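Local coordinates for protein putative thiosugar synthase (PDB 4N6F) that binds a sugar 6-phosphate in a ThiG-like TIM barrel and probably makes 2-thiosugars with sulphur from a carrier protein, at residues A165-P177 with G195-L209. Numbering follows the deposited sequence.
Sequences ASPVASGRGIANP and GGIGSARHVAEAMEL. With F6R (fructose -6-phosphate), chain F.
G173 N donates to G196 O at 2.8 Å, and S166 N reaches G195 O at 2.9 Å, so two successive glycine carbonyls tie the loops together. Each N-H comes in from above the plane of the carbonyl it bonds, 38° and 45° out of it. Within 165-177, S166 OG, held between its own N and carbonyl carbon (chi1 58°), gives its proton to G173 O at 2.6 Å, in the carbonyl plane. A169 N and G196 N, one from each loop, both donate to F6R O3P; a water bonded to G171 N and I197 O donates to the same oxygen. G173 CA lies squarely over one face of the H202 ring, 3.4 Å from the centroid, a CH-pi contact that depends on glycine because the ring lies where a CB would be. Replacing H202 by an alanine removes that face and is likely to leave a gap between the loop and helix 200-208. A second water bridges I174 N and E205 OE2. Farther out, I174 CD1 packs on A206 CB (4.0 Å) and L209 CD1, while P177 CB meets L209 CD2. The G195-G196 turn after strand 191-194 belongs to the C-terminal phosphate site of a ThiG-like TIM barrel; the loop after 161-164 adds A169 N, and N217 and T218, after 213-216, also bond the ligand.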
ATOM      1  N   ALA A 165     -16.330  -2.573  -2.031  1.00 23.70           N
ATOM      2  CA  ALA A 165     -15.359  -3.246  -1.182  1.00 24.46           C
ATOM      3  C   ALA A 165     -15.943  -3.553   0.199  1.00 25.88           C
ATOM      4  O   ALA A 165     -15.790  -4.652   0.711  1.00 27.22           O
ATOM      5  CB  ALA A 165     -14.111  -2.380  -1.040  1.00 24.15           C
ATOM      6  N   SER A 166     -16.587  -2.558   0.801  1.00 27.97           N
ATOM      7  CA  SER A 166     -17.292  -2.717   2.073  1.00 28.76           C
ATOM      8  C   SER A 166     -18.277  -1.549   2.210  1.00 29.23           C
ATOM      9  O   SER A 166     -18.359  -0.717   1.304  1.00 28.80           O
ATOM     10  CB  SER A 166     -16.303  -2.761   3.235  1.00 28.97           C
ATOM     11  OG  SER A 166     -15.518  -1.594   3.279  1.00 30.52           O
ATOM     12  N   PRO A 167     -19.047  -1.495   3.312  1.00 29.81           N
ATOM     13  CA  PRO A 167     -20.093  -0.479   3.346  1.00 29.75           C
ATOM     14  C   PRO A 167     -19.572   0.950   3.295  1.00 29.31           C
ATOM     15  O   PRO A 167     -18.486   1.245   3.803  1.00 27.23           O
ATOM     16  CB  PRO A 167     -20.816  -0.756   4.677  1.00 30.55           C
ATOM     17  CG  PRO A 167     -20.580  -2.207   4.928  1.00 30.89           C
ATOM     18  CD  PRO A 167     -19.181  -2.452   4.431  1.00 30.82           C
ATOM     19  N   VAL A 168     -20.366   1.809   2.668  1.00 29.68           N
ATOM     20  CA  VAL A 168     -20.026   3.205   2.477  1.00 31.26           C
ATOM     21  C   VAL A 168     -19.791   3.889   3.814  1.00 30.82           C
ATOM     22  O   VAL A 168     -20.574   3.723   4.743  1.00 30.50           O
ATOM     23  CB  VAL A 168     -21.137   3.939   1.701  1.00 32.11           C
ATOM     24  CG1 VAL A 168     -20.902   5.443   1.675  1.00 32.83           C
ATOM     25  CG2 VAL A 168     -21.199   3.412   0.281  1.00 33.57           C
ATOM     26  N   ALA A 169     -18.700   4.653   3.890  1.00 29.97           N
ATOM     27  CA  ALA A 169     -18.329   5.446   5.074  1.00 29.45           C
ATOM     28  C   ALA A 169     -17.827   4.615   6.230  1.00 29.58           C
ATOM     29  O   ALA A 169     -17.575   5.152   7.304  1.00 30.08           O
ATOM     30  CB  ALA A 169     -19.471   6.361   5.533  1.00 28.93           C
ATOM     31  N   SER A 170     -17.608   3.324   6.007  1.00 29.95           N
ATOM     32  CA  SER A 170     -17.293   2.422   7.101  1.00 29.88           C
ATOM     33  C   SER A 170     -15.809   2.287   7.383  1.00 30.70           C
ATOM     34  O   SER A 170     -15.432   1.823   8.458  1.00 31.17           O
ATOM     35  CB  SER A 170     -17.883   1.039   6.820  1.00 31.10           C
ATOM     36  OG  SER A 170     -17.105   0.335   5.874  1.00 32.04           O
ATOM     37  N   GLY A 171     -14.957   2.635   6.412  1.00 29.42           N
ATOM     38  CA  GLY A 171     -13.508   2.519   6.582  1.00 28.71           C
ATOM     39  C   GLY A 171     -12.985   1.105   6.813  1.00 29.69           C
ATOM     40  O   GLY A 171     -11.849   0.924   7.273  1.00 31.02           O
ATOM     41  N   ARG A 172     -13.797   0.101   6.481  1.00 31.29           N
ATOM     42  CA  ARG A 172     -13.474  -1.308   6.761  1.00 32.37           C
ATOM     43  C   ARG A 172     -12.589  -1.965   5.703  1.00 32.51           C
ATOM     44  O   ARG A 172     -12.123  -3.083   5.911  1.00 34.13           O
ATOM     45  CB  ARG A 172     -14.762  -2.128   6.922  1.00 34.89           C
ATOM     46  CG  ARG A 172     -15.514  -1.864   8.226  1.00 37.40           C
ATOM     47  CD  ARG A 172     -16.902  -2.505   8.224  1.00 40.35           C
ATOM     48  NE  ARG A 172     -17.619  -2.260   9.486  1.00 44.40           N
ATOM     49  CZ  ARG A 172     -18.048  -3.188  10.349  1.00 44.41           C
ATOM     50  NH1 ARG A 172     -17.875  -4.487  10.134  1.00 44.85           N
ATOM     51  NH2 ARG A 172     -18.672  -2.808  11.455  1.00 45.93           N
ATOM     52  N   GLY A 173     -12.366  -1.296   4.571  1.00 30.33           N
ATOM     53  CA  GLY A 173     -11.471  -1.820   3.545  1.00 29.73           C
ATOM     54  C   GLY A 173     -12.171  -2.844   2.670  1.00 29.11           C
ATOM     55  O   GLY A 173     -13.358  -2.723   2.388  1.00 29.37           O
ATOM     56  N   ILE A 174     -11.438  -3.858   2.249  1.00 29.50           N
ATOM     57  CA  ILE A 174     -11.964  -4.836   1.300  1.00 30.32           C
ATOM     58  C   ILE A 174     -12.459  -6.074   2.045  1.00 29.99           C
ATOM     59  O   ILE A 174     -11.670  -6.861   2.546  1.00 30.61           O
ATOM     60  CB  ILE A 174     -10.910  -5.188   0.236  1.00 29.78           C
ATOM     61  CG1 ILE A 174     -10.386  -3.893  -0.411  1.00 30.08           C
ATOM     62  CG2 ILE A 174     -11.502  -6.122  -0.811  1.00 29.38           C
ATOM     63  CD1 ILE A 174      -9.462  -4.101  -1.598  1.00 30.04           C
ATOM     64  N   ALA A 175     -13.779  -6.218   2.111  1.00 31.12           N
ATOM     65  CA  ALA A 175     -14.411  -7.278   2.890  1.00 32.67           C
ATOM     66  C   ALA A 175     -14.140  -8.649   2.291  1.00 33.95           C
ATOM     67  O   ALA A 175     -13.838  -9.588   3.023  1.00 33.53           O
ATOM     68  CB  ALA A 175     -15.912  -7.044   2.993  1.00 32.06           C
ATOM     69  N   ASN A 176     -14.256  -8.768   0.966  1.00 34.20           N
ATOM     70  CA  ASN A 176     -14.065 -10.062   0.307  1.00 33.21           C
ATOM     71  C   ASN A 176     -13.169  -9.949  -0.935  1.00 31.73           C
ATOM     72  O   ASN A 176     -13.664  -9.887  -2.067  1.00 29.58           O
ATOM     73  CB  ASN A 176     -15.418 -10.696  -0.038  1.00 34.11           C
ATOM     74  CG  ASN A 176     -15.289 -12.167  -0.425  1.00 34.99           C
ATOM     75  OD1 ASN A 176     -14.195 -12.661  -0.714  1.00 34.03           O
ATOM     76  ND2 ASN A 176     -16.403 -12.871  -0.420  1.00 35.47           N
ATOM     77  N   PRO A 177     -11.843  -9.906  -0.716  1.00 30.23           N
ATOM     78  CA  PRO A 177     -10.894  -9.732  -1.812  1.00 30.29           C
ATOM     79  C   PRO A 177     -10.965 -10.835  -2.878  1.00 31.08           C
ATOM     80  O   PRO A 177     -10.873 -10.530  -4.073  1.00 28.18           O
ATOM     81  CB  PRO A 177      -9.517  -9.717  -1.114  1.00 30.92           C
ATOM     82  CG  PRO A 177      -9.754 -10.019   0.336  1.00 30.41           C
ATOM     83  CD  PRO A 177     -11.205  -9.771   0.608  1.00 30.39           C
ATOM     84  N   GLY A 195     -16.098   2.096  -1.933  1.00 25.56           N
ATOM     85  CA  GLY A 195     -16.945   1.875  -0.774  1.00 25.08           C
ATOM     86  C   GLY A 195     -16.172   1.313   0.401  1.00 25.26           C
ATOM     87  O   GLY A 195     -15.646   0.198   0.347  1.00 24.20           O
ATOM     88  N   GLY A 196     -16.104   2.092   1.475  1.00 25.10           N
ATOM     89  CA  GLY A 196     -15.498   1.622   2.712  1.00 25.79           C
ATOM     90  C   GLY A 196     -13.980   1.676   2.737  1.00 25.71           C
ATOM     91  O   GLY A 196     -13.366   1.167   3.666  1.00 24.55           O
ATOM     92  N   ILE A 197     -13.375   2.293   1.723  1.00 26.11           N
ATOM     93  CA  ILE A 197     -11.942   2.515   1.727  1.00 26.75           C
ATOM     94  C   ILE A 197     -11.619   3.489   2.863  1.00 27.76           C
ATOM     95  O   ILE A 197     -12.242   4.547   3.004  1.00 28.74           O
ATOM     96  CB  ILE A 197     -11.414   3.089   0.396  1.00 26.63           C
ATOM     97  CG1 ILE A 197     -11.696   2.135  -0.770  1.00 27.57           C
ATOM     98  CG2 ILE A 197      -9.917   3.362   0.495  1.00 26.90           C
ATOM     99  CD1 ILE A 197     -11.025   0.785  -0.648  1.00 27.71           C
ATOM    100  N   GLY A 198     -10.621   3.113   3.644  1.00 27.61           N
ATOM    101  CA  GLY A 198     -10.281   3.775   4.898  1.00 28.59           C
ATOM    102  C   GLY A 198      -8.917   4.436   4.879  1.00 28.98           C
ATOM    103  O   GLY A 198      -8.736   5.500   5.477  1.00 30.85           O
ATOM    104  N   SER A 199      -7.949   3.811   4.212  1.00 28.53           N
ATOM    105  CA  SER A 199      -6.576   4.321   4.182  1.00 28.46           C
ATOM    106  C   SER A 199      -5.798   3.823   2.969  1.00 28.31           C
ATOM    107  O   SER A 199      -6.297   3.009   2.184  1.00 27.55           O
ATOM    108  CB  SER A 199      -5.840   3.910   5.458  1.00 28.84           C
ATOM    109  OG  SER A 199      -5.569   2.517   5.466  1.00 29.18           O
ATOM    110  N   ALA A 200      -4.562   4.297   2.848  1.00 28.04           N
ATOM    111  CA  ALA A 200      -3.699   3.988   1.714  1.00 29.34           C
ATOM    112  C   ALA A 200      -3.453   2.492   1.489  1.00 29.83           C
ATOM    113  O   ALA A 200      -3.313   2.061   0.345  1.00 29.81           O
ATOM    114  CB  ALA A 200      -2.370   4.705   1.868  1.00 30.15           C
ATOM    115  N   ARG A 201      -3.381   1.709   2.560  1.00 29.94           N
ATOM    116  CA  ARG A 201      -3.149   0.276   2.422  1.00 30.71           C
ATOM    117  C   ARG A 201      -4.292  -0.440   1.704  1.00 28.59           C
ATOM    118  O   ARG A 201      -4.057  -1.439   1.051  1.00 26.88           O
ATOM    119  CB  ARG A 201      -2.883  -0.387   3.773  1.00 33.04           C
ATOM    120  CG  ARG A 201      -4.114  -0.668   4.605  1.00 36.79           C
ATOM    121  CD  ARG A 201      -3.750  -1.521   5.808  1.00 40.32           C
ATOM    122  NE  ARG A 201      -4.911  -1.809   6.641  1.00 43.87           N
ATOM    123  CZ  ARG A 201      -5.298  -1.090   7.696  1.00 49.51           C
ATOM    124  NH1 ARG A 201      -6.378  -1.460   8.379  1.00 51.27           N
ATOM    125  NH2 ARG A 201      -4.619  -0.009   8.080  1.00 51.64           N
ATOM    126  N   HIS A 202      -5.517   0.070   1.843  1.00 27.55           N
ATOM    127  CA  HIS A 202      -6.674  -0.491   1.146  1.00 27.15           C
ATOM    128  C   HIS A 202      -6.584  -0.227  -0.363  1.00 26.11           C
ATOM    129  O   HIS A 202      -6.964  -1.074  -1.176  1.00 24.50           O
ATOM    130  CB  HIS A 202      -7.981   0.099   1.682  1.00 28.23           C
ATOM    131  CG  HIS A 202      -8.261  -0.211   3.123  1.00 29.56           C
ATOM    132  ND1 HIS A 202      -7.815  -1.355   3.753  1.00 31.38           N
ATOM    133  CD2 HIS A 202      -8.985   0.461   4.045  1.00 29.95           C
ATOM    134  CE1 HIS A 202      -8.236  -1.359   5.006  1.00 31.72           C
ATOM    135  NE2 HIS A 202      -8.949  -0.267   5.209  1.00 30.85           N
ATOM    136  N   VAL A 203      -6.085   0.955  -0.723  1.00 24.59           N
ATOM    137  CA  VAL A 203      -5.879   1.310  -2.117  1.00 24.77           C
ATOM    138  C   VAL A 203      -4.835   0.383  -2.727  1.00 24.91           C
ATOM    139  O   VAL A 203      -5.077  -0.198  -3.773  1.00 23.28           O
ATOM    140  CB  VAL A 203      -5.465   2.785  -2.278  1.00 24.14           C
ATOM    141  CG1 VAL A 203      -4.996   3.087  -3.695  1.00 24.52           C
ATOM    142  CG2 VAL A 203      -6.619   3.689  -1.907  1.00 24.77           C
ATOM    143  N   ALA A 204      -3.683   0.236  -2.068  1.00 25.09           N
ATOM    144  CA  ALA A 204      -2.650  -0.695  -2.545  1.00 24.74           C
ATOM    145  C   ALA A 204      -3.223  -2.097  -2.728  1.00 26.24           C
ATOM    146  O   ALA A 204      -2.945  -2.756  -3.730  1.00 25.79           O
ATOM    147  CB  ALA A 204      -1.465  -0.739  -1.594  1.00 24.85           C
ATOM    148  N   GLU A 205      -4.025  -2.542  -1.760  1.00 26.84           N
ATOM    149  CA  GLU A 205      -4.669  -3.845  -1.839  1.00 28.13           C
ATOM    150  C   GLU A 205      -5.582  -3.965  -3.073  1.00 26.71           C
ATOM    151  O   GLU A 205      -5.520  -4.954  -3.792  1.00 25.44           O
ATOM    152  CB  GLU A 205      -5.464  -4.146  -0.563  1.00 30.29           C
ATOM    153  CG  GLU A 205      -6.035  -5.560  -0.533  1.00 32.40           C
ATOM    154  CD  GLU A 205      -6.800  -5.877   0.736  1.00 35.08           C
ATOM    155  OE1 GLU A 205      -7.319  -7.011   0.834  1.00 38.11           O
ATOM    156  OE2 GLU A 205      -6.895  -5.004   1.631  1.00 37.90           O
ATOM    157  N   ALA A 206      -6.417  -2.960  -3.315  1.00 25.28           N
ATOM    158  CA  ALA A 206      -7.315  -2.989  -4.468  1.00 24.79           C
ATOM    159  C   ALA A 206      -6.545  -3.202  -5.762  1.00 24.06           C
ATOM    160  O   ALA A 206      -6.941  -4.016  -6.581  1.00 24.52           O
ATOM    161  CB  ALA A 206      -8.117  -1.709  -4.563  1.00 25.34           C
ATOM    162  N   MET A 207      -5.443  -2.486  -5.930  1.00 23.31           N
ATOM    163  CA  MET A 207      -4.653  -2.586  -7.150  1.00 24.95           C
ATOM    164  C   MET A 207      -4.007  -3.960  -7.297  1.00 25.60           C
ATOM    165  O   MET A 207      -3.878  -4.474  -8.421  1.00 25.23           O
ATOM    166  CB  MET A 207      -3.580  -1.503  -7.191  1.00 25.31           C
ATOM    167  CG  MET A 207      -4.118  -0.087  -7.056  1.00 26.42           C
ATOM    168  SD  MET A 207      -5.367   0.346  -8.275  1.00 26.57           S
ATOM    169  CE  MET A 207      -4.354   0.523  -9.727  1.00 27.18           C
ATOM    170  N   GLU A 208      -3.628  -4.567  -6.172  1.00 26.39           N
ATOM    171  CA  GLU A 208      -3.036  -5.907  -6.195  1.00 28.28           C
ATOM    172  C   GLU A 208      -4.053  -6.997  -6.517  1.00 27.56           C
ATOM    173  O   GLU A 208      -3.671  -8.106  -6.844  1.00 29.79           O
ATOM    174  CB  GLU A 208      -2.293  -6.209  -4.892  1.00 27.99           C
ATOM    175  CG  GLU A 208      -1.059  -5.337  -4.746  1.00 29.09           C
ATOM    176  CD  GLU A 208      -0.154  -5.717  -3.589  1.00 31.05           C
ATOM    177  OE1 GLU A 208      -0.466  -6.661  -2.828  1.00 35.12           O
ATOM    178  OE2 GLU A 208       0.890  -5.061  -3.447  1.00 30.98           O
ATOM    179  N   LEU A 209      -5.342  -6.675  -6.441  1.00 27.09           N
ATOM    180  CA  LEU A 209      -6.395  -7.574  -6.923  1.00 26.48           C
ATOM    181  C   LEU A 209      -6.631  -7.430  -8.440  1.00 25.24           C
ATOM    182  O   LEU A 209      -7.401  -8.186  -9.008  1.00 24.76           O
ATOM    183  CB  LEU A 209      -7.715  -7.296  -6.196  1.00 26.51           C
ATOM    184  CG  LEU A 209      -7.733  -7.455  -4.676  1.00 26.92           C
ATOM    185  CD1 LEU A 209      -9.120  -7.124  -4.168  1.00 27.18           C
ATOM    186  CD2 LEU A 209      -7.323  -8.855  -4.251  1.00 27.63           C
TER
HETATM  187  C1  F6R F 304     -20.873   7.759  -5.724  1.00 34.09           C
HETATM  188  C2  F6R F 304     -20.141   8.452  -4.609  1.00 36.57           C
HETATM  189  C3  F6R F 304     -20.222   7.987  -3.175  1.00 35.05           C
HETATM  190  C4  F6R F 304     -19.336   6.749  -3.024  1.00 32.46           C
HETATM  191  C5  F6R F 304     -19.038   6.444  -1.554  1.00 30.85           C
HETATM  192  C6  F6R F 304     -17.780   5.611  -1.410  1.00 29.00           C
HETATM  193  O2  F6R F 304     -19.399   9.402  -4.863  1.00 41.14           O
HETATM  194  O3  F6R F 304     -21.550   7.698  -2.723  1.00 32.63           O
HETATM  195  O4  F6R F 304     -19.998   5.615  -3.607  1.00 32.15           O
HETATM  196  O5  F6R F 304     -18.870   7.640  -0.795  1.00 28.86           O
HETATM  197  O6  F6R F 304     -17.652   5.228  -0.046  1.00 28.59           O
HETATM  198  P   F6R F 304     -16.664   5.949   0.978  1.00 27.31           P
HETATM  199  O1P F6R F 304     -17.375   7.230   1.297  1.00 25.96           O
HETATM  200  O2P F6R F 304     -15.355   6.152   0.263  1.00 29.47           O
HETATM  201  O3P F6R F 304     -16.569   4.918   2.066  1.00 26.98           O
HETATM  202  O   HOH W   1     -14.880   4.586   4.172  1.00 26.67           O
HETATM  203  O   HOH W   2      -8.883  -4.388   3.478  1.00 32.97           O